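Local atomic coordinates of trehalose-6-phosphate phosphatase (Neosartorya fumigata, PDB entry 5DXL), a protein that belongs to the trehalose-phosphatase family of the HAD clan, with an alpha/beta core joined to a smaller domain of helices on an antiparallel sheet. Residues A[159-162]-A[163-167]; A[120-123]-A[124-128]. All coordinates share one frame; numbering follows the deposited sequence.

Interaction 1. Residues A[159-162]-A[163-167]; sequences RKML and EETVA
R159 and E163, one helical turn apart, meet at an angle: NE of R159 lies 2.9 Å from OE2 of E163 in a salt bridge that is also a hydrogen bond. The guanidinium and carboxylate planes stand 60° apart, and NE reaches OE2 from above the carboxylate plane, with an N-H...O angle of only 139°. R159 is extended throughout, with CG anti to the backbone N (chi1 179°), and this brings NE over OE2 of E163. A water fixes the pair further, accepting from NH2 of R159 in the guanidinium plane and donating to OE2 of E163 at 2.6 Å. K160 and E164 repeat the spacing without the bridge, since NZ of K160 stays 4.1 Å from OE2 of E164 and the methylene CE is what touches that oxygen, at 3.1 Å. The contact spans the C-terminal end of helix 148-164 and the turn after it; that helix lies with helix 112-125 against the antiparallel sheet of the smaller domain. At this end OG1 of T165 bonds to O of M161 at 2.7 Å, approaching from above the carbonyl plane. On the buried side, L162 and V166 lie side by side, CD2 of L162 to CG2 of V166 at 3.8 Å; L162 packs on V174, and V166 on V172 and on V116 of helix 112-125. The chain then turns into the short helix 166-169, weakly bonded at its start, A167 N donating to O of L162 at 3.0 Å.

Interaction 2. Residues A[120-123]-A[124-128]; sequences FQHF and TERTQ
Backbone bonds of i to i+4 spacing, T124 N to F120 O and E125 N to Q121 O, carry helix 112-125, one of the helices on the antiparallel sheet of the smaller domain, to its C-terminal end, where N of R126 makes only weak bonds to O of H122 and O of F123. Two threonines add hydroxyl bonds to carbonyls four residues back. OG1 of T124 reaches O of F120 at 2.7 Å, from the face opposite to that used by T124 N, so this oxygen is gripped twice; OG1 of T127 meets O of F123 at 2.8 Å and also bonds to Q154. On the outer side, Q121, bent at its second torsion, brings NE2 to OE2 of E125 at 3.1 Å. The bond is nearly straight (170°), and the amide and carboxylate planes stand 76° apart. The R126 guanidinium lies flat on the H122 ring, planes 16° apart and centres separated by 3.5 Å, while CD of R126 makes a CH-pi contact over the same ring. Two bonds from NH1 of R126 are consistent with a fixed rotation of the stacked group: it donates to O of H122 at 3.0 Å and forms a salt bridge with OE1 of E125, whose anti lone pair it meets at 3.1 Å.

How the interactions relate
Following the chain from the N terminus, interaction 2 comes first, at the C-terminal end of helix 112-125, and interaction 1 follows at the C-terminal end of helix 148-164 and the turn after it. Each joins adjoining segments and closes no more than a local turn; they stand in series, neither nested nor crossed. Between them run the hairpin strands 131-134 and 139-142 and most of the second helix. The centres of the two interactions are about 16 Å apart, yet CD1 of L162 touches CE1 of F120 at 3.7 Å, so the two helices pack directly. F120 also meets W141 of strand 139-142, and L162 rests on V183 of strand 180-185, tying both helices to the four-stranded antiparallel sheet.

Interaction 1. Residues A[159-162]-A[163-167]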
ATOM      1  N   ARG A 159       2.970 -12.844 -23.008  1.00 14.15           N
ATOM      2  CA  ARG A 159       2.587 -11.536 -22.505  1.00 15.97           C
ATOM      3  C   ARG A 159       1.798 -10.752 -23.545  1.00 17.48           C
ATOM      4  O   ARG A 159       0.760 -10.179 -23.234  1.00 18.00           O
ATOM      5  CB  ARG A 159       3.818 -10.738 -22.071  1.00 16.76           C
ATOM      6  CG  ARG A 159       3.463  -9.354 -21.553  1.00 17.44           C
ATOM      7  CD  ARG A 159       4.666  -8.569 -21.071  1.00 21.59           C
ATOM      8  NE  ARG A 159       4.228  -7.318 -20.449  1.00 28.39           N
ATOM      9  CZ  ARG A 159       5.022  -6.494 -19.773  1.00 31.96           C
ATOM     10  NH1 ARG A 159       6.308  -6.779 -19.627  1.00 30.09           N
ATOM     11  NH2 ARG A 159       4.527  -5.384 -19.238  1.00 34.08           N
ATOM     12  N   LYS A 160       2.286 -10.732 -24.782  1.00 18.40           N
ATOM     13  CA  LYS A 160       1.587 -10.009 -25.837  1.00 20.06           C
ATOM     14  C   LYS A 160       0.172 -10.554 -25.999  1.00 19.23           C
ATOM     15  O   LYS A 160      -0.791  -9.792 -26.112  1.00 22.74           O
ATOM     16  CB  LYS A 160       2.355 -10.095 -27.162  1.00 22.45           C
ATOM     17  CG  LYS A 160       1.601  -9.479 -28.326  1.00 30.79           C
ATOM     18  CD  LYS A 160       2.393  -9.551 -29.626  1.00 39.00           C
ATOM     19  CE  LYS A 160       1.528  -9.137 -30.808  1.00 50.45           C
ATOM     20  NZ  LYS A 160       2.335  -8.819 -32.018  1.00 62.09           N
HETATM   21  N   MSE A 161       0.047 -11.876 -25.972  1.00 19.20           N
HETATM   22  CA  MSE A 161      -1.250 -12.521 -26.101  1.00 17.22           C
HETATM   23  C   MSE A 161      -2.209 -12.093 -24.990  1.00 21.60           C
HETATM   24  O   MSE A 161      -3.350 -11.717 -25.259  1.00 21.98           O
HETATM   25  CB  MSE A 161      -1.090 -14.034 -26.095  1.00 22.00           C
HETATM   26  CG  MSE A 161      -2.391 -14.783 -26.159  1.00 27.15           C
HETATM   27 SE   MSE A 161      -2.086 -16.601 -26.779  1.00 46.70          SE
HETATM   28  CE  MSE A 161      -1.271 -16.158 -28.471  1.00 40.19           C
ATOM     29  N   LEU A 162      -1.736 -12.140 -23.748  1.00 18.56           N
ATOM     30  CA  LEU A 162      -2.565 -11.752 -22.604  1.00 18.53           C
ATOM     31  C   LEU A 162      -2.980 -10.281 -22.654  1.00 20.46           C
ATOM     32  O   LEU A 162      -4.112  -9.936 -22.309  1.00 20.32           O
ATOM     33  CB  LEU A 162      -1.828 -12.043 -21.293  1.00 17.68           C
ATOM     34  CG  LEU A 162      -1.670 -13.543 -21.033  1.00 17.75           C
ATOM     35  CD1 LEU A 162      -0.789 -13.816 -19.830  1.00 20.16           C
ATOM     36  CD2 LEU A 162      -3.027 -14.217 -20.879  1.00 19.35           C
ATOM     37  N   GLU A 163      -2.065  -9.413 -23.073  1.00 16.71           N
ATOM     38  CA  GLU A 163      -2.355  -7.983 -23.140  1.00 23.36           C
ATOM     39  C   GLU A 163      -3.441  -7.663 -24.164  1.00 24.77           C
ATOM     40  O   GLU A 163      -4.245  -6.751 -23.965  1.00 26.43           O
ATOM     41  CB  GLU A 163      -1.085  -7.193 -23.467  1.00 21.55           C
ATOM     42  CG  GLU A 163      -0.095  -7.106 -22.314  1.00 22.81           C
ATOM     43  CD  GLU A 163       1.266  -6.577 -22.743  1.00 26.63           C
ATOM     44  OE1 GLU A 163       1.584  -6.641 -23.950  1.00 30.74           O
ATOM     45  OE2 GLU A 163       2.019  -6.098 -21.871  1.00 32.25           O
ATOM     46  N   GLU A 164      -3.461  -8.418 -25.256  1.00 24.10           N
ATOM     47  CA  GLU A 164      -4.387  -8.144 -26.349  1.00 28.00           C
ATOM     48  C   GLU A 164      -5.736  -8.826 -26.167  1.00 30.52           C
ATOM     49  O   GLU A 164      -6.673  -8.573 -26.926  1.00 31.43           O
ATOM     50  CB  GLU A 164      -3.764  -8.570 -27.675  1.00 29.57           C
ATOM     51  CG  GLU A 164      -2.632  -7.663 -28.112  1.00 38.05           C
ATOM     52  CD  GLU A 164      -1.839  -8.228 -29.270  1.00 50.90           C
ATOM     53  OE1 GLU A 164      -2.194  -9.318 -29.769  1.00 49.78           O
ATOM     54  OE2 GLU A 164      -0.854  -7.574 -29.674  1.00 54.46           O
ATOM     55  N   THR A 165      -5.838  -9.694 -25.168  1.00 24.11           N
ATOM     56  CA  THR A 165      -7.070 -10.438 -24.950  1.00 23.70           C
ATOM     57  C   THR A 165      -7.592 -10.219 -23.532  1.00 27.06           C
ATOM     58  O   THR A 165      -8.449  -9.360 -23.300  1.00 27.78           O
ATOM     59  CB  THR A 165      -6.871 -11.954 -25.209  1.00 25.70           C
ATOM     60  OG1 THR A 165      -5.790 -12.451 -24.408  1.00 26.16           O
ATOM     61  CG2 THR A 165      -6.546 -12.207 -26.679  1.00 30.65           C
ATOM     62  N   VAL A 166      -7.056 -10.987 -22.591  1.00 24.24           N
ATOM     63  CA  VAL A 166      -7.506 -10.956 -21.206  1.00 23.94           C
ATOM     64  C   VAL A 166      -7.519  -9.548 -20.597  1.00 25.05           C
ATOM     65  O   VAL A 166      -8.491  -9.148 -19.953  1.00 25.67           O
ATOM     66  CB  VAL A 166      -6.624 -11.877 -20.339  1.00 25.16           C
ATOM     67  CG1 VAL A 166      -7.062 -11.821 -18.882  1.00 21.94           C
ATOM     68  CG2 VAL A 166      -6.675 -13.302 -20.867  1.00 24.47           C
ATOM     69  N   ALA A 167      -6.454  -8.787 -20.823  1.00 20.71           N
ATOM     70  CA  ALA A 167      -6.310  -7.475 -20.196  1.00 23.15           C
ATOM     71  C   ALA A 167      -7.243  -6.424 -20.791  1.00 25.77           C
ATOM     72  O   ALA A 167      -7.376  -5.323 -20.259  1.00 24.24           O
ATOM     73  CB  ALA A 167      -4.870  -7.007 -20.299  1.00 23.44           C
TER
HETATM   74  O   HOH W   1       1.435  -4.925 -19.614  1.00 32.59           O

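Interaction 2. Residues A[120-123]-A[124-128]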
ATOM      1  N   PHE A 120      -1.639 -20.078 -19.722  1.00 14.64           N
ATOM      2  CA  PHE A 120      -0.433 -20.515 -19.029  1.00 12.59           C
ATOM      3  C   PHE A 120      -0.204 -22.029 -19.167  1.00 17.00           C
ATOM      4  O   PHE A 120       0.937 -22.475 -19.310  1.00 15.87           O
ATOM      5  CB  PHE A 120      -0.493 -20.131 -17.535  1.00 11.59           C
ATOM      6  CG  PHE A 120      -0.119 -18.694 -17.230  1.00 11.48           C
ATOM      7  CD1 PHE A 120       0.382 -17.840 -18.196  1.00 12.35           C
ATOM      8  CD2 PHE A 120      -0.268 -18.206 -15.932  1.00 10.66           C
ATOM      9  CE1 PHE A 120       0.724 -16.522 -17.877  1.00 11.94           C
ATOM     10  CE2 PHE A 120       0.078 -16.898 -15.602  1.00 10.21           C
ATOM     11  CZ  PHE A 120       0.570 -16.055 -16.572  1.00 11.68           C
ATOM     12  N   GLN A 121      -1.269 -22.829 -19.128  1.00 18.73           N
ATOM     13  CA  GLN A 121      -1.103 -24.278 -19.216  1.00 17.82           C
ATOM     14  C   GLN A 121      -0.560 -24.659 -20.586  1.00 17.54           C
ATOM     15  O   GLN A 121       0.267 -25.564 -20.719  1.00 19.20           O
ATOM     16  CB  GLN A 121      -2.426 -25.004 -18.963  1.00 22.32           C
ATOM     17  CG  GLN A 121      -2.315 -26.518 -19.063  1.00 29.10           C
ATOM     18  CD  GLN A 121      -1.383 -27.113 -18.016  1.00 36.39           C
ATOM     19  OE1 GLN A 121      -1.240 -26.576 -16.916  1.00 31.75           O
ATOM     20  NE2 GLN A 121      -0.745 -28.231 -18.356  1.00 38.61           N
ATOM     21  N   HIS A 122      -1.027 -23.935 -21.590  1.00 16.22           N
ATOM     22  CA  HIS A 122      -0.605 -24.151 -22.965  1.00 18.28           C
ATOM     23  C   HIS A 122       0.886 -23.913 -23.110  1.00 21.18           C
ATOM     24  O   HIS A 122       1.608 -24.760 -23.651  1.00 17.68           O
ATOM     25  CB  HIS A 122      -1.376 -23.228 -23.893  1.00 18.07           C
ATOM     26  CG  HIS A 122      -1.102 -23.465 -25.340  1.00 19.75           C
ATOM     27  ND1 HIS A 122      -0.220 -22.693 -26.067  1.00 24.95           N
ATOM     28  CD2 HIS A 122      -1.607 -24.377 -26.201  1.00 19.89           C
ATOM     29  CE1 HIS A 122      -0.190 -23.130 -27.313  1.00 17.18           C
ATOM     30  NE2 HIS A 122      -1.023 -24.149 -27.421  1.00 26.41           N
ATOM     31  N   PHE A 123       1.343 -22.762 -22.618  1.00 16.87           N
ATOM     32  CA  PHE A 123       2.755 -22.413 -22.693  1.00 15.17           C
ATOM     33  C   PHE A 123       3.599 -23.295 -21.787  1.00 16.89           C
ATOM     34  O   PHE A 123       4.762 -23.562 -22.095  1.00 14.76           O
ATOM     35  CB  PHE A 123       2.976 -20.938 -22.352  1.00 15.30           C
ATOM     36  CG  PHE A 123       2.758 -20.018 -23.510  1.00 13.57           C
ATOM     37  CD1 PHE A 123       3.812 -19.682 -24.352  1.00 15.02           C
ATOM     38  CD2 PHE A 123       1.499 -19.510 -23.784  1.00 16.04           C
ATOM     39  CE1 PHE A 123       3.618 -18.833 -25.435  1.00 16.89           C
ATOM     40  CE2 PHE A 123       1.291 -18.664 -24.864  1.00 17.07           C
ATOM     41  CZ  PHE A 123       2.357 -18.330 -25.701  1.00 17.54           C
ATOM     42  N   THR A 124       3.028 -23.756 -20.675  1.00 14.28           N
ATOM     43  CA  THR A 124       3.762 -24.653 -19.793  1.00 12.70           C
ATOM     44  C   THR A 124       4.082 -25.978 -20.487  1.00 17.06           C
ATOM     45  O   THR A 124       5.222 -26.440 -20.460  1.00 17.35           O
ATOM     46  CB  THR A 124       2.992 -24.912 -18.495  1.00 15.68           C
ATOM     47  OG1 THR A 124       2.868 -23.667 -17.801  1.00 14.03           O
ATOM     48  CG2 THR A 124       3.737 -25.901 -17.614  1.00 17.08           C
ATOM     49  N   GLU A 125       3.082 -26.569 -21.130  1.00 18.27           N
ATOM     50  CA  GLU A 125       3.285 -27.822 -21.850  1.00 17.79           C
ATOM     51  C   GLU A 125       4.335 -27.672 -22.954  1.00 20.82           C
ATOM     52  O   GLU A 125       4.980 -28.648 -23.347  1.00 22.87           O
ATOM     53  CB  GLU A 125       1.960 -28.309 -22.440  1.00 21.10           C
ATOM     54  CG  GLU A 125       0.932 -28.698 -21.389  1.00 25.56           C
ATOM     55  CD  GLU A 125      -0.484 -28.746 -21.939  1.00 34.83           C
ATOM     56  OE1 GLU A 125      -0.688 -28.335 -23.103  1.00 35.48           O
ATOM     57  OE2 GLU A 125      -1.395 -29.186 -21.204  1.00 38.97           O
ATOM     58  N   ARG A 126       4.520 -26.446 -23.434  1.00 16.77           N
ATOM     59  CA  ARG A 126       5.429 -26.192 -24.556  1.00 16.94           C
ATOM     60  C   ARG A 126       6.735 -25.496 -24.157  1.00 17.65           C
ATOM     61  O   ARG A 126       7.520 -25.081 -25.020  1.00 19.62           O
ATOM     62  CB  ARG A 126       4.708 -25.367 -25.616  1.00 18.63           C
ATOM     63  CG  ARG A 126       3.639 -26.166 -26.344  1.00 19.49           C
ATOM     64  CD  ARG A 126       2.492 -25.310 -26.843  1.00 24.38           C
ATOM     65  NE  ARG A 126       1.464 -26.133 -27.485  1.00 28.15           N
ATOM     66  CZ  ARG A 126       0.529 -26.821 -26.829  1.00 33.69           C
ATOM     67  NH1 ARG A 126       0.474 -26.784 -25.502  1.00 26.18           N
ATOM     68  NH2 ARG A 126      -0.360 -27.545 -27.501  1.00 31.68           N
ATOM     69  N   THR A 127       6.974 -25.373 -22.856  1.00 15.50           N
ATOM     70  CA  THR A 127       8.197 -24.739 -22.376  1.00 15.33           C
ATOM     71  C   THR A 127       8.767 -25.564 -21.231  1.00 15.72           C
ATOM     72  O   THR A 127       8.389 -25.378 -20.077  1.00 14.75           O
ATOM     73  CB  THR A 127       7.952 -23.290 -21.904  1.00 14.87           C
ATOM     74  OG1 THR A 127       7.207 -22.566 -22.895  1.00 15.33           O
ATOM     75  CG2 THR A 127       9.262 -22.576 -21.643  1.00 14.58           C
ATOM     76  N   GLN A 128       9.670 -26.488 -21.552  1.00 15.40           N
ATOM     77  CA  GLN A 128      10.178 -27.421 -20.553  1.00 17.08           C
ATOM     78  C   GLN A 128      10.827 -26.685 -19.387  1.00 14.43           C
ATOM     79  O   GLN A 128      11.601 -25.748 -19.589  1.00 17.95           O
ATOM     80  CB  GLN A 128      11.182 -28.393 -21.189  1.00 20.67           C
ATOM     81  CG  GLN A 128      11.719 -29.454 -20.228  1.00 26.37           C
ATOM     82  CD  GLN A 128      10.663 -30.475 -19.812  1.00 40.63           C
ATOM     83  OE1 GLN A 128       9.546 -30.483 -20.333  1.00 48.12           O
ATOM     84  NE2 GLN A 128      11.019 -31.345 -18.873  1.00 50.97           N
TER